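Local coordinates for sortase family protein (PDB 4D70) that probably cleaves sorting signals and joins the freed proteins to an acceptor, as a class D sortase acting as a cysteine transpeptidase, at residues E39-S44 with K130-T135; S79-L84 with H108-N113; I88-N93 with G101-A106; D121-G126 with Y140-I145. One frame throughout, in Å; residues are numbered along the deposited sequence.

Contact 1: residues E39-S44 with K130-T135; sequences EKFNYS and KITTLT
The ring of F41 meets L134 from two directions: CA of L134 lies at its edge, in the ring plane, whereas the methyl CD2 comes in obliquely, 3.5 Å from F41 CD1. This sets the link between helices 29-39 and 45-52 against strand 128-132 of the sortase beta-barrel and the turn that follows it. T133 O and T132 CG2 also approach at a slant, the oxygen 3.5 Å from F41 CE1 and the methyl 4.2 Å from F41 CZ. The F41 ring also meets that of F37 in helix 29-39, their planes turned by about 70°. A second flat group, the ring of Y43, has K40 CB 3.8 Å above its plane, over the centre.

The contact is mostly apolar, with T133 O the polar atom at the ring. F41 has CG anti to its carbonyl carbon (chi1 -71°), which carries the phenyl across to the strand, and L134 CD2 also lies 3.8 Å from K40 CB. The turn carrying L134 is an ST turn; K48 NZ of helix 45-52 bonds L134 O. T133 OG1, which also accepts from D136 N, closes that turn by accepting from T135 N at 3.2 Å.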
loop_
_atom_site.group_PDB
_atom_site.type_symbol
_atom_site.label_atom_id
_atom_site.label_comp_id
_atom_site.label_asym_id
_atom_site.label_seq_id
_atom_site.Cartn_x
_atom_site.Cartn_y
_atom_site.Cartn_z
ATOM N N GLU A 39 -17.864 -2.702 1.180
ATOM C CA GLU A 39 -19.246 -2.254 1.047
ATOM C C GLU A 39 -19.370 -1.140 0.030
ATOM O O GLU A 39 -20.407 -1.043 -0.596
ATOM C CB GLU A 39 -19.803 -1.842 2.409
ATOM C CG GLU A 39 -20.201 -3.093 3.187
ATOM C CD GLU A 39 -20.617 -2.851 4.641
ATOM O OE1 GLU A 39 -20.297 -1.776 5.219
ATOM O OE2 GLU A 39 -21.286 -3.756 5.192
ATOM N N LYS A 40 -18.316 -0.335 -0.204
ATOM C CA LYS A 40 -18.481 0.792 -1.127
ATOM C C LYS A 40 -18.388 0.414 -2.594
ATOM O O LYS A 40 -18.726 1.207 -3.464
ATOM C CB LYS A 40 -17.499 1.907 -0.843
ATOM C CG LYS A 40 -17.462 2.324 0.602
ATOM C CD LYS A 40 -16.574 3.545 0.752
ATOM C CE LYS A 40 -16.388 3.891 2.209
ATOM N NZ LYS A 40 -15.504 5.085 2.316
ATOM N N PHE A 41 -17.979 -0.818 -2.880
ATOM C CA PHE A 41 -18.038 -1.318 -4.250
ATOM C C PHE A 41 -19.429 -1.268 -4.852
ATOM O O PHE A 41 -19.592 -1.257 -6.073
ATOM C CB PHE A 41 -17.573 -2.754 -4.256
ATOM C CG PHE A 41 -16.112 -2.913 -4.011
ATOM C CD1 PHE A 41 -15.208 -1.984 -4.467
ATOM C CD2 PHE A 41 -15.667 -4.004 -3.342
ATOM C CE1 PHE A 41 -13.857 -2.161 -4.293
ATOM C CE2 PHE A 41 -14.317 -4.191 -3.146
ATOM C CZ PHE A 41 -13.412 -3.256 -3.607
ATOM N N ASN A 42 -20.429 -1.270 -3.982
ATOM C CA ASN A 42 -21.837 -1.236 -4.423
ATOM C C ASN A 42 -22.394 0.178 -4.483
ATOM O O ASN A 42 -23.572 0.380 -4.711
ATOM C CB ASN A 42 -22.675 -2.209 -3.576
ATOM C CG ASN A 42 -22.324 -3.650 -3.876
ATOM O OD1 ASN A 42 -21.830 -4.359 -3.011
ATOM N ND2 ASN A 42 -22.524 -4.078 -5.117
ATOM N N TYR A 43 -21.523 1.170 -4.347
ATOM C CA TYR A 43 -21.948 2.549 -4.450
ATOM C C TYR A 43 -22.106 2.787 -5.909
ATOM O O TYR A 43 -21.586 2.028 -6.734
ATOM C CB TYR A 43 -20.867 3.520 -3.995
ATOM C CG TYR A 43 -20.756 3.757 -2.533
ATOM C CD1 TYR A 43 -21.431 2.955 -1.614
ATOM C CD2 TYR A 43 -20.010 4.822 -2.066
ATOM C CE1 TYR A 43 -21.358 3.217 -0.274
ATOM C CE2 TYR A 43 -19.931 5.099 -0.738
ATOM C CZ TYR A 43 -20.597 4.302 0.145
ATOM O OH TYR A 43 -20.454 4.556 1.456
ATOM N N SER A 44 -22.820 3.844 -6.240
ATOM C CA SER A 44 -22.906 4.297 -7.610
ATOM C C SER A 44 -21.637 5.064 -7.901
ATOM O O SER A 44 -20.786 5.297 -7.035
ATOM C CB SER A 44 -24.086 5.252 -7.802
ATOM O OG SER A 44 -23.810 6.481 -7.163
ATOM N N LYS A 130 -1.594 -7.008 -6.654
ATOM C CA LYS A 130 -2.877 -6.537 -7.170
ATOM C C LYS A 130 -3.519 -5.506 -6.240
ATOM O O LYS A 130 -3.695 -5.741 -5.072
ATOM C CB LYS A 130 -3.820 -7.734 -7.383
ATOM C CG LYS A 130 -5.213 -7.367 -7.937
ATOM C CD LYS A 130 -6.211 -8.502 -7.720
ATOM C CE LYS A 130 -5.945 -9.698 -8.585
ATOM N NZ LYS A 130 -6.850 -10.783 -8.108
ATOM N N ILE A 131 -3.873 -4.366 -6.800
ATOM C CA ILE A 131 -4.420 -3.246 -6.063
ATOM C C ILE A 131 -5.766 -2.912 -6.689
ATOM O O ILE A 131 -5.852 -2.602 -7.877
ATOM C CB ILE A 131 -3.546 -2.007 -6.090
ATOM C CG1 ILE A 131 -2.127 -2.347 -5.596
ATOM C CG2 ILE A 131 -4.173 -0.897 -5.227
ATOM C CD1 ILE A 131 -1.995 -2.702 -4.117
ATOM N N THR A 132 -6.813 -3.015 -5.864
ATOM C CA THR A 132 -8.218 -2.811 -6.329
ATOM C C THR A 132 -8.802 -1.610 -5.679
ATOM O O THR A 132 -8.914 -1.548 -4.433
ATOM C CB THR A 132 -9.039 -4.041 -5.945
ATOM O OG1 THR A 132 -8.384 -5.172 -6.500
ATOM C CG2 THR A 132 -10.428 -3.957 -6.493
ATOM N N THR A 133 -9.120 -0.601 -6.490
ATOM C CA THR A 133 -9.789 0.557 -5.969
ATOM C C THR A 133 -11.320 0.349 -6.158
ATOM O O THR A 133 -11.752 -0.688 -6.627
ATOM C CB THR A 133 -9.418 1.840 -6.733
ATOM O OG1 THR A 133 -9.808 1.709 -8.102
ATOM C CG2 THR A 133 -7.895 2.071 -6.684
ATOM N N LEU A 134 -12.097 1.378 -5.909
ATOM C CA LEU A 134 -13.537 1.254 -6.141
ATOM C C LEU A 134 -13.909 1.199 -7.604
ATOM O O LEU A 134 -15.021 0.795 -7.955
ATOM C CB LEU A 134 -14.281 2.405 -5.489
ATOM C CG LEU A 134 -14.145 2.474 -3.983
ATOM C CD1 LEU A 134 -14.838 3.746 -3.476
ATOM C CD2 LEU A 134 -14.661 1.249 -3.282
ATOM N N THR A 135 -12.991 1.583 -8.469
ATOM C CA THR A 135 -13.286 1.622 -9.872
ATOM C C THR A 135 -12.431 0.757 -10.766
ATOM O O THR A 135 -12.778 0.553 -11.919
ATOM C CB THR A 135 -13.236 3.056 -10.357
ATOM O OG1 THR A 135 -11.912 3.583 -10.174
ATOM C CG2 THR A 135 -14.259 3.923 -9.573
#

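Contact 2: residues S79-L84 with H108-N113; sequences STLDVL and HRNTIN
R109 reaches over helix 81-86 with its whole length. R109 CB faces L84 CB at 4.0 Å, and CG, set anti to the backbone N (chi1 -172°), starts an extended chain that runs to NE past the carbonyl of L81. R109 CD is 3.6 Å from L81 O, and R109 NE then donates to L81 O at 2.9 Å in a fairly straight bond of 158°. The oxygen lies in the guanidinium plane, although NE stands 42° out of the carbonyl plane. At the far end R109 NH2 lies 3.7 Å from L81 CB, while L81 CD2 lies over one guanidinium face and touches N110 ND2 at 3.5 Å.

R109 opens a type II' turn to I112, joining strands 101-109 and 112-113. H108 ND1 braces this hairpin by donating to N110 O at 2.8 Å, and its side chain touches C170, consistent with the His-Cys pair of a sortase active site. L84 CD1 presses on H108 O, a buried oxygen with no polar partner in the model. With E85 in a weak, long ion pair and D82 OD1 5.0 Å from R109 NH2 without contact, the arginine's charge is probably only loosely balanced; its firm hold on the helix is the neutral carbonyl of L81.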
loop_
_atom_site.group_PDB
_atom_site.type_symbol
_atom_site.label_atom_id
_atom_site.label_comp_id
_atom_site.label_asym_id
_atom_site.label_seq_id
_atom_site.Cartn_x
_atom_site.Cartn_y
_atom_site.Cartn_z
ATOM N N SER A 79 -0.071 7.640 6.916
ATOM C CA SER A 79 1.046 6.861 7.417
ATOM C C SER A 79 1.456 7.357 8.803
ATOM O O SER A 79 2.605 7.217 9.167
ATOM C CB SER A 79 2.224 6.940 6.462
ATOM O OG SER A 79 2.695 8.269 6.400
ATOM N N THR A 80 0.510 7.898 9.578
ATOM C CA THR A 80 0.788 8.285 10.961
ATOM C C THR A 80 0.847 7.040 11.817
ATOM O O THR A 80 0.400 5.967 11.411
ATOM C CB THR A 80 -0.317 9.159 11.537
ATOM O OG1 THR A 80 -1.557 8.446 11.470
ATOM C CG2 THR A 80 -0.425 10.447 10.769
ATOM N N LEU A 81 1.354 7.197 13.029
ATOM C CA LEU A 81 1.448 6.075 13.962
ATOM C C LEU A 81 0.099 5.489 14.269
ATOM O O LEU A 81 -0.055 4.262 14.402
ATOM C CB LEU A 81 2.105 6.507 15.259
ATOM C CG LEU A 81 3.615 6.277 15.230
ATOM C CD1 LEU A 81 4.304 7.296 14.355
ATOM C CD2 LEU A 81 4.129 6.364 16.654
ATOM N N ASP A 82 -0.884 6.363 14.374
ATOM C CA ASP A 82 -2.227 5.930 14.642
ATOM C C ASP A 82 -2.790 5.048 13.560
ATOM O O ASP A 82 -3.504 4.102 13.850
ATOM C CB ASP A 82 -3.157 7.130 14.821
ATOM C CG ASP A 82 -3.048 7.757 16.178
ATOM O OD1 ASP A 82 -2.070 7.488 16.945
ATOM O OD2 ASP A 82 -3.987 8.534 16.461
ATOM N N VAL A 83 -2.537 5.392 12.302
ATOM C CA VAL A 83 -3.046 4.582 11.196
ATOM C C VAL A 83 -2.326 3.253 11.183
ATOM O O VAL A 83 -2.946 2.188 11.193
ATOM C CB VAL A 83 -2.879 5.300 9.832
ATOM C CG1 VAL A 83 -3.184 4.331 8.695
ATOM C CG2 VAL A 83 -3.805 6.533 9.764
ATOM N N LEU A 84 -0.998 3.338 11.210
ATOM C CA LEU A 84 -0.163 2.168 11.040
ATOM C C LEU A 84 -0.245 1.166 12.178
ATOM O O LEU A 84 0.151 0.029 11.994
ATOM C CB LEU A 84 1.280 2.563 10.830
ATOM C CG LEU A 84 1.479 3.413 9.567
ATOM C CD1 LEU A 84 2.896 3.919 9.550
ATOM C CD2 LEU A 84 1.121 2.629 8.306
ATOM N N HIS A 108 4.919 -0.850 8.364
ATOM C CA HIS A 108 5.572 -0.941 9.667
ATOM C C HIS A 108 5.155 0.258 10.458
ATOM O O HIS A 108 4.762 1.281 9.861
ATOM C CB HIS A 108 7.088 -0.914 9.495
ATOM C CG HIS A 108 7.598 0.402 8.993
ATOM N ND1 HIS A 108 8.285 1.296 9.792
ATOM C CD2 HIS A 108 7.576 0.950 7.757
ATOM C CE1 HIS A 108 8.644 2.344 9.071
ATOM N NE2 HIS A 108 8.234 2.151 7.831
ATOM N N ARG A 109 5.246 0.125 11.779
ATOM C CA ARG A 109 5.036 1.241 12.696
ATOM C C ARG A 109 6.281 1.340 13.565
ATOM O O ARG A 109 6.613 0.400 14.277
ATOM C CB ARG A 109 3.796 0.983 13.547
ATOM C CG ARG A 109 3.353 2.168 14.410
ATOM C CD ARG A 109 2.292 1.691 15.373
ATOM N NE ARG A 109 1.693 2.745 16.180
ATOM C CZ ARG A 109 2.059 3.086 17.412
ATOM N NH1 ARG A 109 3.066 2.487 18.026
ATOM N NH2 ARG A 109 1.419 4.077 18.021
ATOM N N ASN A 110 7.001 2.444 13.442
ATOM C CA ASN A 110 8.318 2.573 14.041
ATOM C C ASN A 110 9.162 1.387 13.616
ATOM O O ASN A 110 9.296 1.151 12.434
ATOM C CB ASN A 110 8.222 2.710 15.569
ATOM C CG ASN A 110 7.450 3.944 15.996
ATOM O OD1 ASN A 110 7.682 5.022 15.485
ATOM N ND2 ASN A 110 6.555 3.798 16.963
ATOM N N THR A 111 9.728 0.624 14.546
ATOM C CA THR A 111 10.575 -0.510 14.162
ATOM C C THR A 111 9.835 -1.861 14.071
ATOM O O THR A 111 10.478 -2.904 13.998
ATOM C CB THR A 111 11.776 -0.671 15.129
ATOM O OG1 THR A 111 11.299 -1.018 16.433
ATOM C CG2 THR A 111 12.619 0.596 15.187
ATOM N N ILE A 112 8.510 -1.846 14.055
ATOM C CA ILE A 112 7.741 -3.093 14.036
ATOM C C ILE A 112 6.875 -3.246 12.773
ATOM O O ILE A 112 5.932 -2.468 12.527
ATOM C CB ILE A 112 6.867 -3.200 15.307
ATOM C CG1 ILE A 112 7.721 -2.930 16.569
ATOM C CG2 ILE A 112 6.200 -4.566 15.406
ATOM C CD1 ILE A 112 8.845 -3.941 16.828
ATOM N N ASN A 113 7.182 -4.294 12.018
ATOM C CA ASN A 113 6.442 -4.605 10.791
ATOM C C ASN A 113 5.066 -5.072 11.130
ATOM O O ASN A 113 4.878 -5.849 12.084
ATOM C CB ASN A 113 7.123 -5.732 10.050
ATOM C CG ASN A 113 8.455 -5.319 9.499
ATOM O OD1 ASN A 113 8.624 -4.176 9.074
ATOM N ND2 ASN A 113 9.414 -6.204 9.518
#

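Contact 3: residues I88-N93 with G101-A106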
loop_
_atom_site.group_PDB
_atom_site.type_symbol
_atom_site.label_atom_id
_atom_site.label_comp_id
_atom_site.label_asym_id
_atom_site.label_seq_id
_atom_site.Cartn_x
_atom_site.Cartn_y
_atom_site.Cartn_z
ATOM N N ILE A 88 -2.135 -1.280 7.135
ATOM C CA ILE A 88 -1.188 -0.847 6.118
ATOM C C ILE A 88 -1.643 0.547 5.697
ATOM O O ILE A 88 -2.828 0.768 5.511
ATOM C CB ILE A 88 -1.290 -1.751 4.882
ATOM C CG1 ILE A 88 -0.841 -3.179 5.165
ATOM C CG2 ILE A 88 -0.490 -1.186 3.742
ATOM C CD1 ILE A 88 -1.152 -4.085 3.992
ATOM N N GLY A 89 -0.730 1.462 5.495
ATOM C CA GLY A 89 -1.105 2.858 5.259
ATOM C C GLY A 89 -0.516 3.439 4.003
ATOM O O GLY A 89 0.542 2.977 3.538
ATOM N N HIS A 90 -1.208 4.410 3.418
ATOM C CA HIS A 90 -0.760 5.055 2.176
ATOM C C HIS A 90 -0.053 6.338 2.559
ATOM O O HIS A 90 -0.627 7.188 3.265
ATOM C CB HIS A 90 -1.952 5.294 1.251
ATOM C CG HIS A 90 -1.667 6.195 0.107
ATOM N ND1 HIS A 90 -2.338 7.390 -0.117
ATOM C CD2 HIS A 90 -0.804 6.064 -0.909
ATOM C CE1 HIS A 90 -1.885 7.948 -1.224
ATOM N NE2 HIS A 90 -0.931 7.171 -1.705
ATOM N N PHE A 91 1.175 6.521 2.103
ATOM C CA PHE A 91 1.863 7.794 2.331
ATOM C C PHE A 91 1.128 8.935 1.621
ATOM O O PHE A 91 0.897 8.933 0.387
ATOM C CB PHE A 91 3.291 7.804 1.848
ATOM C CG PHE A 91 4.221 6.975 2.655
ATOM C CD1 PHE A 91 4.435 5.661 2.335
ATOM C CD2 PHE A 91 4.935 7.530 3.733
ATOM C CE1 PHE A 91 5.320 4.870 3.059
ATOM C CE2 PHE A 91 5.812 6.738 4.485
ATOM C CZ PHE A 91 6.021 5.405 4.132
ATOM N N GLU A 92 0.857 9.952 2.413
ATOM C CA GLU A 92 -0.037 11.071 2.072
ATOM C C GLU A 92 0.222 11.755 0.731
ATOM O O GLU A 92 -0.688 12.009 -0.050
ATOM C CB GLU A 92 0.002 12.116 3.241
ATOM C CG GLU A 92 -0.626 11.563 4.556
ATOM C CD GLU A 92 0.327 10.804 5.558
ATOM O OE1 GLU A 92 1.434 10.316 5.158
ATOM O OE2 GLU A 92 -0.069 10.642 6.791
ATOM N N ASN A 93 1.430 12.115 0.475
ATOM C CA ASN A 93 1.660 12.910 -0.742
ATOM C C ASN A 93 2.122 12.054 -1.930
ATOM O O ASN A 93 2.776 12.525 -2.837
ATOM C CB ASN A 93 2.661 14.007 -0.427
ATOM C CG ASN A 93 2.149 14.951 0.653
ATOM O OD1 ASN A 93 1.065 15.502 0.551
ATOM N ND2 ASN A 93 2.909 15.088 1.709
ATOM N N GLY A 101 3.315 8.383 -11.254
ATOM C CA GLY A 101 3.983 8.539 -9.971
ATOM C C GLY A 101 4.085 7.211 -9.263
ATOM O O GLY A 101 4.039 6.155 -9.898
ATOM N N ASN A 102 4.215 7.280 -7.947
ATOM C CA ASN A 102 4.682 6.127 -7.181
ATOM C C ASN A 102 3.785 6.000 -5.973
ATOM O O ASN A 102 3.980 6.650 -4.982
ATOM C CB ASN A 102 6.155 6.354 -6.866
ATOM C CG ASN A 102 6.679 5.517 -5.711
ATOM O OD1 ASN A 102 6.199 4.430 -5.470
ATOM N ND2 ASN A 102 7.696 6.009 -5.029
ATOM N N PHE A 103 2.809 5.104 -6.079
ATOM C CA PHE A 103 1.847 4.801 -5.025
ATOM C C PHE A 103 2.620 4.073 -3.912
ATOM O O PHE A 103 3.041 2.931 -4.110
ATOM C CB PHE A 103 0.752 3.867 -5.625
ATOM C CG PHE A 103 -0.152 3.235 -4.609
ATOM C CD1 PHE A 103 -0.886 4.027 -3.718
ATOM C CD2 PHE A 103 -0.315 1.863 -4.552
ATOM C CE1 PHE A 103 -1.708 3.441 -2.776
ATOM C CE2 PHE A 103 -1.126 1.275 -3.593
ATOM C CZ PHE A 103 -1.836 2.064 -2.712
ATOM N N SER A 104 2.769 4.747 -2.773
ATOM C CA SER A 104 3.597 4.280 -1.697
ATOM C C SER A 104 2.852 3.899 -0.437
ATOM O O SER A 104 1.938 4.589 0.013
ATOM C CB SER A 104 4.610 5.333 -1.320
ATOM O OG SER A 104 5.449 5.610 -2.410
ATOM N N ILE A 105 3.204 2.739 0.093
ATOM C CA ILE A 105 2.522 2.187 1.251
ATOM C C ILE A 105 3.494 1.811 2.326
ATOM O O ILE A 105 4.653 1.419 2.051
ATOM C CB ILE A 105 1.509 1.108 0.892
ATOM C CG1 ILE A 105 2.090 -0.103 0.215
ATOM C CG2 ILE A 105 0.508 1.747 -0.067
ATOM C CD1 ILE A 105 1.117 -1.272 0.095
ATOM N N ALA A 106 3.043 1.919 3.569
ATOM C CA ALA A 106 3.912 1.684 4.754
ATOM C C ALA A 106 3.364 0.492 5.472
ATOM O O ALA A 106 2.154 0.404 5.739
ATOM C CB ALA A 106 3.889 2.885 5.680
#
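G89 and A106 form the hydrogen-bonded pair of an antiparallel hairpin, strands 88-90 and 101-109, buried in the sortase beta-barrel. Two bonds close the pair, A106 N to G89 O at 2.7 Å and G89 N to A106 O at 3.1 Å. A third, F91 N to S104 O at 2.9 Å, extends the ladder beyond the non-hydrogen-bonded pair H90 and I105. CA-H...O contacts supplement these bonds, the shortest from I105 CA to G89 O.

The aromatic contact lies on the H90 side. The imidazole and the ring of F103 meet obliquely, centroids 5.2 Å apart and planes at 32°, with H90 CD2 3.3 Å from F103 CE1 and also close to S104 O. Both imidazole nitrogens are held: ND1 bonds to E77 OE1 of strand 71-77 and NE2 to A95 O in the hairpin's own loop.

Apolar packing fills the remainder. The side chains of I88 and I105 cross obliquely, CG2 of I88 4.0 Å from CD1 of I105, near I64 of strand 60-66. On the side where the A106 methyl points, F91, its CG anti to the carbonyl carbon (chi1 -71°), brings its ring edge-on to the backbone of strand 101-109. S104 C and I105 N lie at the ring's edge, in plane, and F91 CE1 reaches A106 CB at 3.6 Å.

Contact 4: residues D121-G126 with Y140-I145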
loop_
_atom_site.group_PDB
_atom_site.type_symbol
_atom_site.label_atom_id
_atom_site.label_comp_id
_atom_site.label_asym_id
_atom_site.label_seq_id
_atom_site.Cartn_x
_atom_site.Cartn_y
_atom_site.Cartn_z
ATOM N N ASP A 121 9.774 -10.895 2.678
ATOM C CA ASP A 121 11.096 -11.303 2.149
ATOM C C ASP A 121 10.992 -12.474 1.126
ATOM O O ASP A 121 11.952 -12.772 0.411
ATOM C CB ASP A 121 11.976 -11.727 3.302
ATOM C CG ASP A 121 11.257 -12.785 4.153
ATOM O OD1 ASP A 121 10.367 -12.448 4.966
ATOM O OD2 ASP A 121 11.448 -13.953 3.887
ATOM N N LYS A 122 9.847 -13.148 1.057
ATOM C CA LYS A 122 9.664 -14.166 0.057
ATOM C C LYS A 122 9.300 -13.624 -1.311
ATOM O O LYS A 122 9.390 -14.330 -2.263
ATOM C CB LYS A 122 8.602 -15.158 0.516
ATOM C CG LYS A 122 8.924 -15.701 1.923
ATOM C CD LYS A 122 8.863 -17.212 1.911
ATOM C CE LYS A 122 8.561 -17.797 3.279
ATOM N NZ LYS A 122 7.121 -18.149 3.300
ATOM N N LEU A 123 8.888 -12.370 -1.399
ATOM C CA LEU A 123 8.568 -11.827 -2.684
ATOM C C LEU A 123 9.822 -11.690 -3.546
ATOM O O LEU A 123 10.869 -11.365 -3.053
ATOM C CB LEU A 123 7.870 -10.455 -2.554
ATOM C CG LEU A 123 6.490 -10.516 -1.919
ATOM C CD1 LEU A 123 5.891 -9.143 -1.852
ATOM C CD2 LEU A 123 5.596 -11.485 -2.684
ATOM N N GLN A 124 9.676 -11.869 -4.852
ATOM C CA GLN A 124 10.739 -11.787 -5.761
ATOM C C GLN A 124 10.405 -10.907 -6.885
ATOM O O GLN A 124 9.241 -10.679 -7.139
ATOM C CB GLN A 124 11.074 -13.182 -6.372
ATOM C CG GLN A 124 11.522 -14.199 -5.298
ATOM C CD GLN A 124 11.673 -15.563 -5.979
ATOM O OE1 GLN A 124 10.699 -16.216 -6.306
ATOM N NE2 GLN A 124 12.895 -15.912 -6.302
ATOM N N VAL A 125 11.437 -10.505 -7.623
ATOM C CA VAL A 125 11.238 -9.740 -8.847
ATOM C C VAL A 125 10.337 -10.575 -9.785
ATOM O O VAL A 125 10.533 -11.802 -9.929
ATOM C CB VAL A 125 12.599 -9.524 -9.529
ATOM C CG1 VAL A 125 12.410 -9.143 -11.005
ATOM C CG2 VAL A 125 13.409 -8.478 -8.755
ATOM N N GLY A 126 9.316 -9.968 -10.351
ATOM C CA GLY A 126 8.368 -10.716 -11.195
ATOM C C GLY A 126 7.094 -11.154 -10.499
ATOM O O GLY A 126 6.104 -11.445 -11.164
ATOM N N TYR A 140 0.461 -4.684 -10.497
ATOM C CA TYR A 140 1.866 -4.230 -10.483
ATOM C C TYR A 140 2.811 -5.421 -10.386
ATOM O O TYR A 140 2.507 -6.475 -9.744
ATOM C CB TYR A 140 2.114 -3.284 -9.298
ATOM C CG TYR A 140 1.451 -1.950 -9.335
ATOM C CD1 TYR A 140 0.209 -1.775 -8.802
ATOM C CD2 TYR A 140 2.128 -0.819 -9.766
ATOM C CE1 TYR A 140 -0.385 -0.523 -8.742
ATOM C CE2 TYR A 140 1.558 0.430 -9.723
ATOM C CZ TYR A 140 0.299 0.580 -9.192
ATOM O OH TYR A 140 -0.304 1.791 -9.177
ATOM N N GLU A 141 3.927 -5.300 -11.067
ATOM C CA GLU A 141 4.931 -6.327 -11.093
ATOM C C GLU A 141 6.230 -5.811 -10.442
ATOM O O GLU A 141 6.816 -4.850 -10.904
ATOM C CB GLU A 141 5.278 -6.738 -12.524
ATOM C CG GLU A 141 6.207 -7.937 -12.546
ATOM C CD GLU A 141 6.591 -8.361 -14.016
ATOM O OE1 GLU A 141 6.191 -7.658 -14.932
ATOM O OE2 GLU A 141 7.279 -9.379 -14.270
ATOM N N ILE A 142 6.701 -6.535 -9.440
ATOM C CA ILE A 142 7.911 -6.195 -8.728
ATOM C C ILE A 142 9.112 -6.211 -9.592
ATOM O O ILE A 142 9.394 -7.196 -10.382
ATOM C CB ILE A 142 8.124 -7.155 -7.510
ATOM C CG1 ILE A 142 6.935 -7.071 -6.558
ATOM C CG2 ILE A 142 9.450 -6.894 -6.796
ATOM C CD1 ILE A 142 7.096 -8.079 -5.386
ATOM N N ASN A 143 9.807 -5.073 -9.581
ATOM C CA ASN A 143 11.002 -5.003 -10.408
ATOM C C ASN A 143 12.249 -4.521 -9.666
ATOM O O ASN A 143 13.301 -4.495 -10.253
ATOM C CB ASN A 143 10.826 -4.127 -11.627
ATOM C CG ASN A 143 10.501 -2.689 -11.254
ATOM O OD1 ASN A 143 10.106 -2.362 -10.134
ATOM N ND2 ASN A 143 10.569 -1.842 -12.254
ATOM N N GLU A 144 12.135 -4.256 -8.391
ATOM C CA GLU A 144 13.254 -3.810 -7.577
ATOM C C GLU A 144 12.992 -4.131 -6.117
ATOM O O GLU A 144 11.881 -3.915 -5.604
ATOM C CB GLU A 144 13.438 -2.260 -7.831
ATOM C CG GLU A 144 14.408 -1.599 -6.878
ATOM C CD GLU A 144 14.812 -0.195 -7.343
ATOM O OE1 GLU A 144 13.978 0.425 -7.984
ATOM O OE2 GLU A 144 16.010 0.186 -7.170
ATOM N N ILE A 145 14.005 -4.669 -5.451
ATOM C CA ILE A 145 14.019 -4.947 -4.023
ATOM C C ILE A 145 15.330 -4.481 -3.436
ATOM O O ILE A 145 16.391 -4.844 -3.922
ATOM C CB ILE A 145 13.850 -6.436 -3.731
ATOM C CG1 ILE A 145 12.547 -6.918 -4.338
ATOM C CG2 ILE A 145 13.744 -6.711 -2.248
ATOM C CD1 ILE A 145 12.417 -8.428 -4.336
#
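I142 O accepts from G126 N at 2.8 Å, the bond itself bent modestly (160°). V125 presses on I142 O as well: its CA makes a CA-H...O contact at 3.5 Å, and CG1, anti to the backbone N (chi1 162°), comes to 3.6 Å. G126, with positive phi, turns the chain toward strand 128-132, and the carboxylate of E141, at the end of an extended chain, lies alongside with OE2 3.5 Å from G126 CA.

Apolar groups carry the other half of the contact. I142 points at the loop and spreads its branches beneath it: CD1 meets L123 CB at 3.8 Å, the two side chains crossing at about a right angle, while CG2 lies 3.9 Å from V125 CA. I145 sends its CD1 against the loop backbone, 3.6 Å from L123 O. Outside, K68 NZ bonds both K122 O and Q124 OE1.

Thus the loop entering strand 128-132 is laid across strand 137-148 of the barrel. Between the two isoleucines, the backbones of N143 and E144 both pair with that of K181 in strand 176-184, the signature of a classic beta bulge.

Contact 3 is the core of the set, a buried hairpin held by a ladder of backbone bonds, whereas contacts 1 and 2 lie at the surface on opposite sides of the chain's centre and contact 4 is partly buried. All four reach the same mixed sheet. Contacts 2 and 3 share strand 101-109 and meet directly, S79 OG probably bonding E92 OE1. Contacts 1 and 4 use the neighbouring strands 128-132 and 137-148, where I131 packs on Y140. Chemistry follows place: mainly apolar side chains join the link between the N-terminal helices to the barrel in contact 1, an arginine grips a helix carbonyl in contact 2, and one backbone bond with isoleucine packing secures contact 4.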